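Local coordinates for protein walker-Type ATPase (PDB 2QEN) that is of unknown function but binds ADP and magnesium in a P-loop ATPase domain and probably binds and hydrolyses ATP, at residues Phe95-Leu99 and Glu125-Glu129; Phe117-Asn121 and Leu162-Ile167; Val244-Glu248 and Ala258-Thr262. The protein carries 1 engineered substitution. One frame throughout, in Å; residues are numbered along the deposited sequence.

Interaction 1. Residues Phe95-Leu99 and Glu125-Glu129; sequences FKISL and EELGE
Residues 95-99 leave the end of helix 88-95 as an irregular chain and run past the C-terminal turn of helix 113-127. Ile97 and Leu127 mark the register, with CA atoms 7.6 Å apart. Phe95 (chi1 m) brings CB to 3.9 Å from Leu127 CD2, while its ring leads away and meets that of Phe91. Lys96 takes positive phi (56/60) and turns the chain. Ile97 is extended (-104/132; chi1 m, chi2 t) and sets CG1 3.7 Å from Leu127 CD2. Ser98 (chi1 p) donates OG to Glu126 OE2 at 3.1 Å. Its backbone N adds a weak, nearly straight bond of 3.3 Å to the same Glu126 OE2. Leu99 places CB 3.6 Å from Glu126 OE1. Glu126 reaches across with chi1 and chi2 both t. Gly128 ends its helix at positive phi (116/-51), a backbone shape suited to glycine. This is a surface contact between a loop and a helix end. One carboxylate oxygen accepts both bonds from Ser98, beside a small apolar patch of Phe95, Ile97 and Leu127.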
loop_
_atom_site.group_PDB
_atom_site.type_symbol
_atom_site.label_atom_id
_atom_site.label_comp_id
_atom_site.label_asym_id
_atom_site.label_seq_id
_atom_site.Cartn_x
_atom_site.Cartn_y
_atom_site.Cartn_z
ATOM N N PHE A 95 -14.870 12.777 -18.428
ATOM C CA PHE A 95 -14.205 12.021 -19.478
ATOM C C PHE A 95 -14.992 11.999 -20.778
ATOM O O PHE A 95 -14.578 11.367 -21.739
ATOM C CB PHE A 95 -13.860 10.613 -18.991
ATOM C CG PHE A 95 -12.888 10.604 -17.851
ATOM C CD1 PHE A 95 -11.568 11.028 -18.040
ATOM C CD2 PHE A 95 -13.288 10.199 -16.582
ATOM C CE1 PHE A 95 -10.662 11.042 -16.980
ATOM C CE2 PHE A 95 -12.385 10.196 -15.514
ATOM C CZ PHE A 95 -11.070 10.619 -15.715
ATOM N N LYS A 96 -16.118 12.713 -20.803
ATOM C CA LYS A 96 -16.948 12.853 -22.003
ATOM C C LYS A 96 -17.365 11.497 -22.561
ATOM O O LYS A 96 -17.038 11.153 -23.695
ATOM C CB LYS A 96 -16.245 13.720 -23.058
ATOM C CG LYS A 96 -15.919 15.133 -22.581
ATOM C CD LYS A 96 -17.119 16.076 -22.665
ATOM C CE LYS A 96 -16.855 17.352 -21.868
ATOM N NZ LYS A 96 -17.721 18.508 -22.275
ATOM N N ILE A 97 -18.078 10.735 -21.734
ATOM C CA ILE A 97 -18.569 9.394 -22.077
ATOM C C ILE A 97 -20.069 9.425 -22.382
ATOM O O ILE A 97 -20.853 9.995 -21.622
ATOM C CB ILE A 97 -18.324 8.388 -20.920
ATOM C CG1 ILE A 97 -16.828 8.242 -20.636
ATOM C CG2 ILE A 97 -18.936 7.026 -21.245
ATOM C CD1 ILE A 97 -16.491 7.786 -19.216
ATOM N N SER A 98 -20.460 8.802 -23.489
ATOM C CA SER A 98 -21.869 8.702 -23.865
ATOM C C SER A 98 -22.539 7.436 -23.313
ATOM O O SER A 98 -23.715 7.463 -22.946
ATOM C CB SER A 98 -22.021 8.780 -25.387
ATOM O OG SER A 98 -21.215 7.804 -26.023
ATOM N N LEU A 99 -21.784 6.339 -23.260
ATOM C CA LEU A 99 -22.243 5.064 -22.667
ATOM C C LEU A 99 -22.802 5.189 -21.252
ATOM O O LEU A 99 -22.271 5.936 -20.430
ATOM C CB LEU A 99 -21.099 4.047 -22.622
ATOM C CG LEU A 99 -20.910 2.959 -23.681
ATOM C CD1 LEU A 99 -20.122 1.828 -23.039
ATOM C CD2 LEU A 99 -22.230 2.425 -24.250
ATOM N N GLU A 125 -13.688 0.386 -24.080
ATOM C CA GLU A 125 -13.695 0.379 -25.544
ATOM C C GLU A 125 -13.903 1.759 -26.135
ATOM O O GLU A 125 -13.339 2.073 -27.182
ATOM C CB GLU A 125 -14.786 -0.549 -26.079
ATOM C CG GLU A 125 -14.328 -1.969 -26.285
ATOM C CD GLU A 125 -15.465 -2.919 -26.644
ATOM O OE1 GLU A 125 -16.491 -2.479 -27.218
ATOM O OE2 GLU A 125 -15.315 -4.121 -26.348
ATOM N N GLU A 126 -14.738 2.561 -25.482
ATOM C CA GLU A 126 -14.990 3.915 -25.932
ATOM C C GLU A 126 -13.820 4.832 -25.578
ATOM O O GLU A 126 -13.372 5.629 -26.415
ATOM C CB GLU A 126 -16.291 4.461 -25.345
ATOM C CG GLU A 126 -16.565 5.887 -25.803
ATOM C CD GLU A 126 -17.922 6.422 -25.394
ATOM O OE1 GLU A 126 -18.773 5.629 -24.925
ATOM O OE2 GLU A 126 -18.135 7.643 -25.556
ATOM N N LEU A 127 -13.331 4.700 -24.347
ATOM C CA LEU A 127 -12.280 5.557 -23.813
ATOM C C LEU A 127 -10.891 5.195 -24.334
ATOM O O LEU A 127 -10.001 6.050 -24.402
ATOM C CB LEU A 127 -12.277 5.490 -22.276
ATOM C CG LEU A 127 -13.478 6.074 -21.528
ATOM C CD1 LEU A 127 -13.698 5.365 -20.199
ATOM C CD2 LEU A 127 -13.265 7.544 -21.311
ATOM N N GLY A 128 -10.713 3.927 -24.696
ATOM C CA GLY A 128 -9.394 3.387 -25.006
ATOM C C GLY A 128 -9.058 2.309 -24.000
ATOM O O GLY A 128 -8.740 1.173 -24.373
ATOM N N GLU A 129 -9.210 2.667 -22.724
ATOM C CA GLU A 129 -8.817 1.853 -21.583
ATOM C C GLU A 129 -9.607 2.306 -20.360
ATOM O O GLU A 129 -9.809 3.514 -20.162
ATOM C CB GLU A 129 -7.345 2.137 -21.287
ATOM C CG GLU A 129 -6.589 1.038 -20.640
ATOM C CD GLU A 129 -5.122 1.150 -20.944
ATOM O OE1 GLU A 129 -4.438 1.975 -20.308
ATOM O OE2 GLU A 129 -4.646 0.401 -21.828
#

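Interaction 2. Residues Phe117-Asn121 and Leu162-Ile167; sequences FRELN and LPNLKI
Leucines of segment 162-167 form the apolar centre against Phe117 and Leu120 of helix 113-127. Phe117 (chi1 m) sets CD2 3.8 Å from Leu165 CD2 and CB 4.0 Å from Leu162 CD1. At the edge of its ring, CE2 lies 4.1 Å from Ile167 CD1. Leu120 CB packs 3.9 Å from Leu165 CD1. Leu165 is t, p; Leu162, Leu120 and Ile167 are each m, t. Farther out, Arg118 CG lies 4.3 Å from Leu162 CD2. The helix and strand axes approach to 9.2 Å, and their directions differ by 118°. Asn121 and Leu165 come closest in the backbone, with CA atoms 5.1 Å apart.

Residues 162-165 form a type I turn, with Leu165 N bonded to Leu162 O at 3.1 Å. The turn leads into the extended strand. Asn121 (chi1 t) points OD1 into this turn and accepts a weak hydrogen bond from Asn164 N at 2.9 Å. A water accepts from Asn121 ND2 at 2.9 Å and donates to Asn164 OD1 at 2.8 Å. Asn164 ND2 bonds to Gly128 O. Phe117 and Leu120 also touch strand 130-135, next to strand 165-171 in the parallel sheet. A helix packed over neighbouring parallel strands in this way is typical of the three-layered alpha/beta core of P-loop NTPases.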
loop_
_atom_site.group_PDB
_atom_site.type_symbol
_atom_site.label_atom_id
_atom_site.label_comp_id
_atom_site.label_asym_id
_atom_site.label_seq_id
_atom_site.Cartn_x
_atom_site.Cartn_y
_atom_site.Cartn_z
ATOM N N PHE A 117 -17.663 -6.374 -14.679
ATOM C CA PHE A 117 -16.393 -6.172 -15.361
ATOM C C PHE A 117 -16.518 -6.064 -16.878
ATOM O O PHE A 117 -15.793 -5.286 -17.497
ATOM C CB PHE A 117 -15.349 -7.204 -14.908
ATOM C CG PHE A 117 -14.628 -6.808 -13.633
ATOM C CD1 PHE A 117 -15.348 -6.386 -12.503
ATOM C CD2 PHE A 117 -13.241 -6.811 -13.568
ATOM C CE1 PHE A 117 -14.680 -5.999 -11.314
ATOM C CE2 PHE A 117 -12.561 -6.420 -12.379
ATOM C CZ PHE A 117 -13.289 -6.011 -11.265
ATOM N N ARG A 118 -17.449 -6.816 -17.461
ATOM C CA ARG A 118 -17.766 -6.722 -18.891
ATOM C C ARG A 118 -18.285 -5.337 -19.289
ATOM O O ARG A 118 -17.840 -4.777 -20.285
ATOM C CB ARG A 118 -18.779 -7.807 -19.311
ATOM C CG ARG A 118 -18.192 -9.218 -19.371
ATOM C CD ARG A 118 -19.170 -10.195 -20.039
ATOM N NE ARG A 118 -20.261 -10.548 -19.128
ATOM C CZ ARG A 118 -20.377 -11.720 -18.504
ATOM N NH1 ARG A 118 -19.477 -12.680 -18.710
ATOM N NH2 ARG A 118 -21.404 -11.939 -17.685
ATOM N N GLU A 119 -19.227 -4.797 -18.518
ATOM C CA GLU A 119 -19.688 -3.421 -18.717
ATOM C C GLU A 119 -18.570 -2.363 -18.613
ATOM O O GLU A 119 -18.542 -1.410 -19.387
ATOM C CB GLU A 119 -20.835 -3.089 -17.758
ATOM C CG GLU A 119 -22.147 -3.792 -18.085
ATOM C CD GLU A 119 -23.264 -3.479 -17.086
ATOM O OE1 GLU A 119 -23.422 -2.292 -16.708
ATOM O OE2 GLU A 119 -23.995 -4.425 -16.688
ATOM N N LEU A 120 -17.647 -2.545 -17.670
ATOM C CA LEU A 120 -16.503 -1.633 -17.512
ATOM C C LEU A 120 -15.519 -1.718 -18.676
ATOM O O LEU A 120 -14.933 -0.708 -19.058
ATOM C CB LEU A 120 -15.764 -1.890 -16.195
ATOM C CG LEU A 120 -16.506 -1.545 -14.906
ATOM C CD1 LEU A 120 -15.634 -1.908 -13.698
ATOM C CD2 LEU A 120 -16.914 -0.074 -14.880
ATOM N N ASN A 121 -15.345 -2.923 -19.226
ATOM C CA ASN A 121 -14.569 -3.137 -20.445
ATOM C C ASN A 121 -15.225 -2.484 -21.682
ATOM O O ASN A 121 -14.524 -1.939 -22.535
ATOM C CB ASN A 121 -14.342 -4.636 -20.688
ATOM C CG ASN A 121 -13.432 -4.904 -21.885
ATOM O OD1 ASN A 121 -12.224 -4.690 -21.815
ATOM N ND2 ASN A 121 -14.009 -5.375 -22.986
ATOM N N LEU A 162 -10.716 -9.298 -21.599
ATOM C CA LEU A 162 -11.154 -7.902 -21.512
ATOM C C LEU A 162 -9.992 -6.935 -21.840
ATOM O O LEU A 162 -9.399 -6.338 -20.940
ATOM C CB LEU A 162 -11.818 -7.636 -20.142
ATOM C CG LEU A 162 -13.011 -8.554 -19.749
ATOM C CD1 LEU A 162 -13.472 -8.315 -18.307
ATOM C CD2 LEU A 162 -14.208 -8.457 -20.733
ATOM N N PRO A 163 -9.649 -6.803 -23.145
ATOM C CA PRO A 163 -8.473 -6.020 -23.566
ATOM C C PRO A 163 -8.551 -4.512 -23.317
ATOM O O PRO A 163 -7.521 -3.839 -23.316
ATOM C CB PRO A 163 -8.379 -6.297 -25.077
ATOM C CG PRO A 163 -9.753 -6.725 -25.483
ATOM C CD PRO A 163 -10.334 -7.436 -24.299
ATOM N N ASN A 164 -9.743 -3.974 -23.104
ATOM C CA ASN A 164 -9.848 -2.550 -22.788
ATOM C C ASN A 164 -9.967 -2.288 -21.298
ATOM O O ASN A 164 -10.419 -1.230 -20.869
ATOM C CB ASN A 164 -11.004 -1.943 -23.564
ATOM C CG ASN A 164 -10.790 -2.049 -25.043
ATOM O OD1 ASN A 164 -11.131 -3.057 -25.657
ATOM N ND2 ASN A 164 -10.213 -1.016 -25.628
ATOM N N LEU A 165 -9.554 -3.274 -20.511
ATOM C CA LEU A 165 -9.640 -3.180 -19.080
ATOM C C LEU A 165 -8.273 -3.497 -18.476
ATOM O O LEU A 165 -7.654 -4.506 -18.822
ATOM C CB LEU A 165 -10.718 -4.135 -18.575
ATOM C CG LEU A 165 -11.278 -3.912 -17.173
ATOM C CD1 LEU A 165 -12.102 -2.624 -17.133
ATOM C CD2 LEU A 165 -12.124 -5.127 -16.765
ATOM N N LYS A 166 -7.792 -2.605 -17.612
ATOM C CA LYS A 166 -6.512 -2.799 -16.943
ATOM C C LYS A 166 -6.749 -2.877 -15.441
ATOM O O LYS A 166 -7.596 -2.170 -14.898
ATOM C CB LYS A 166 -5.529 -1.668 -17.284
ATOM C CG LYS A 166 -5.101 -1.627 -18.744
ATOM C CD LYS A 166 -4.252 -2.855 -19.129
ATOM C CE LYS A 166 -4.241 -3.062 -20.637
ATOM N NZ LYS A 166 -3.175 -2.295 -21.297
ATOM N N ILE A 167 -6.005 -3.756 -14.788
ATOM C CA ILE A 167 -6.164 -3.992 -13.360
ATOM C C ILE A 167 -4.813 -3.690 -12.690
ATOM O O ILE A 167 -3.765 -4.114 -13.180
ATOM C CB ILE A 167 -6.658 -5.434 -13.068
ATOM C CG1 ILE A 167 -8.099 -5.632 -13.558
ATOM C CG2 ILE A 167 -6.541 -5.786 -11.557
ATOM C CD1 ILE A 167 -8.597 -7.047 -13.373
HETATM O O HOH W 1 -12.785 -5.261 -25.638
#

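Interaction 3. Residues Val244-Glu248 and Ala258-Thr262; sequences VFGVE and AMKRT
Both segments are helical throughout, and each belongs to a longer helix: 239-252 and 255-280. The axes of the two segments approach to 8.5 Å with 133° between their N-to-C directions, an oblique, broadly antiparallel crossing. Two pairs set the register: CA atoms lie 4.8 Å apart for Glu248 and Ala258, and 5.4 Å apart for Phe245 and Thr262. The small side chain of Ala258 leaves room at the closer pair.

Ala258 CB points toward the first helix and lies 3.9 Å from Phe245 CE1. Phe245 (chi1 t) turns its ring edge to Thr262 OG1 and Met259 N. Met259 SD stands 5.1 Å from the Phe245 ring centroid, an oblique Met-aromatic contact. The Phe245 side chain also touches Ala231 and Leu235 of helix 225-235. Thr262 (chi1 m) turns OG1 back to its own helix and donates to Ala258 O at 2.6 Å. The same OG1 lies 3.2 Å from Phe245 CA. Val244 CG1 meets Thr262 CG2 at 3.8 Å.

Glu248 (m, m) packs CB 3.6 Å from Ala258 O. Its OE1 forms a salt bridge with Arg261 NH1 at 3.4 Å, over one face of the guanidinium. The arrangement is a helical hairpin with a short connection. No hydrogen bond joins the two segments; apolar packing and one purely electrostatic ion pair hold them together.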
loop_
_atom_site.group_PDB
_atom_site.type_symbol
_atom_site.label_atom_id
_atom_site.label_comp_id
_atom_site.label_asym_id
_atom_site.label_seq_id
_atom_site.Cartn_x
_atom_site.Cartn_y
_atom_site.Cartn_z
ATOM N N VAL A 244 4.182 14.358 8.286
ATOM C CA VAL A 244 3.815 14.533 9.708
ATOM C C VAL A 244 4.784 15.507 10.392
ATOM O O VAL A 244 4.356 16.399 11.128
ATOM C CB VAL A 244 3.817 13.179 10.502
ATOM C CG1 VAL A 244 3.686 13.430 12.013
ATOM C CG2 VAL A 244 2.705 12.221 9.992
ATOM N N PHE A 245 6.079 15.318 10.160
ATOM C CA PHE A 245 7.110 16.226 10.678
ATOM C C PHE A 245 6.919 17.672 10.181
ATOM O O PHE A 245 6.967 18.610 10.973
ATOM C CB PHE A 245 8.513 15.718 10.331
ATOM C CG PHE A 245 9.607 16.673 10.736
ATOM C CD1 PHE A 245 10.014 16.753 12.081
ATOM C CD2 PHE A 245 10.206 17.514 9.785
ATOM C CE1 PHE A 245 10.990 17.664 12.470
ATOM C CE2 PHE A 245 11.169 18.441 10.171
ATOM C CZ PHE A 245 11.582 18.509 11.499
ATOM N N GLY A 246 6.702 17.840 8.874
ATOM C CA GLY A 246 6.505 19.158 8.278
ATOM C C GLY A 246 5.335 19.897 8.916
ATOM O O GLY A 246 5.478 21.024 9.334
ATOM N N VAL A 247 4.186 19.231 8.997
ATOM C CA VAL A 247 3.023 19.707 9.762
ATOM C C VAL A 247 3.359 20.089 11.216
ATOM O O VAL A 247 3.038 21.192 11.653
ATOM C CB VAL A 247 1.860 18.653 9.712
ATOM C CG1 VAL A 247 0.685 19.034 10.644
ATOM C CG2 VAL A 247 1.352 18.486 8.253
ATOM N N GLU A 248 3.991 19.186 11.965
ATOM C CA GLU A 248 4.328 19.452 13.384
ATOM C C GLU A 248 5.293 20.619 13.553
ATOM O O GLU A 248 5.186 21.376 14.505
ATOM C CB GLU A 248 4.874 18.192 14.076
ATOM C CG GLU A 248 3.834 17.088 14.320
ATOM C CD GLU A 248 2.595 17.602 15.058
ATOM O OE1 GLU A 248 2.726 18.558 15.848
ATOM O OE2 GLU A 248 1.479 17.063 14.843
ATOM N N ALA A 258 8.777 19.534 17.328
ATOM C CA ALA A 258 8.222 18.914 16.107
ATOM C C ALA A 258 8.574 17.428 15.979
ATOM O O ALA A 258 7.731 16.611 15.591
ATOM C CB ALA A 258 8.678 19.654 14.878
ATOM N N MET A 259 9.816 17.070 16.270
ATOM C CA MET A 259 10.217 15.663 16.186
ATOM C C MET A 259 9.605 14.823 17.316
ATOM O O MET A 259 9.233 13.672 17.099
ATOM C CB MET A 259 11.744 15.532 16.201
ATOM C CG MET A 259 12.281 14.146 15.807
ATOM S SD MET A 259 11.900 13.657 14.090
ATOM C CE MET A 259 10.484 12.650 14.359
ATOM N N LYS A 260 9.517 15.397 18.514
ATOM C CA LYS A 260 8.904 14.721 19.649
ATOM C C LYS A 260 7.456 14.348 19.300
ATOM O O LYS A 260 7.051 13.210 19.468
ATOM C CB LYS A 260 8.955 15.620 20.893
ATOM C CG LYS A 260 9.313 14.900 22.184
ATOM C CD LYS A 260 9.318 15.830 23.393
ATOM C CE LYS A 260 7.955 15.878 24.098
ATOM N NZ LYS A 260 8.054 16.306 25.548
ATOM N N ARG A 261 6.702 15.317 18.783
ATOM C CA ARG A 261 5.325 15.124 18.334
ATOM C C ARG A 261 5.197 14.161 17.146
ATOM O O ARG A 261 4.250 13.387 17.082
ATOM C CB ARG A 261 4.673 16.468 17.982
ATOM C CG ARG A 261 4.598 17.461 19.135
ATOM C CD ARG A 261 3.543 17.055 20.138
ATOM N NE ARG A 261 2.348 17.906 20.130
ATOM C CZ ARG A 261 1.312 17.759 19.306
ATOM N NH1 ARG A 261 1.301 16.807 18.377
ATOM N NH2 ARG A 261 0.282 18.582 19.406
ATOM N N THR A 262 6.131 14.223 16.203
ATOM C CA THR A 262 6.151 13.275 15.083
ATOM C C THR A 262 6.262 11.844 15.611
ATOM O O THR A 262 5.509 10.978 15.194
ATOM C CB THR A 262 7.294 13.599 14.081
ATOM O OG1 THR A 262 7.137 14.941 13.625
ATOM C CG2 THR A 262 7.284 12.670 12.868
#

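In the fold
Interactions 1 and 2 are neighbours, with centres 12 Å apart, and both use helix 113-127. They touch directly. Gly128 O and Asn164 ND2 are 2.9 Å apart, a probable hydrogen bond, and Glu129 OE2 forms a salt bridge with Lys166 NZ at 3.1 Å. Interaction 3 lies far off, its centre 44 Å from that of interaction 1 and 43 Å from that of interaction 2. Interaction 3 lies near the nucleotide: the Val244 side chain is about 7 Å from bound ADP. In interaction 2, the Ile167 side chain is about 11 Å from that of Asp135, which can bind magnesium, although no ion is bound to it in this model. Interaction 1 is remote from these sites.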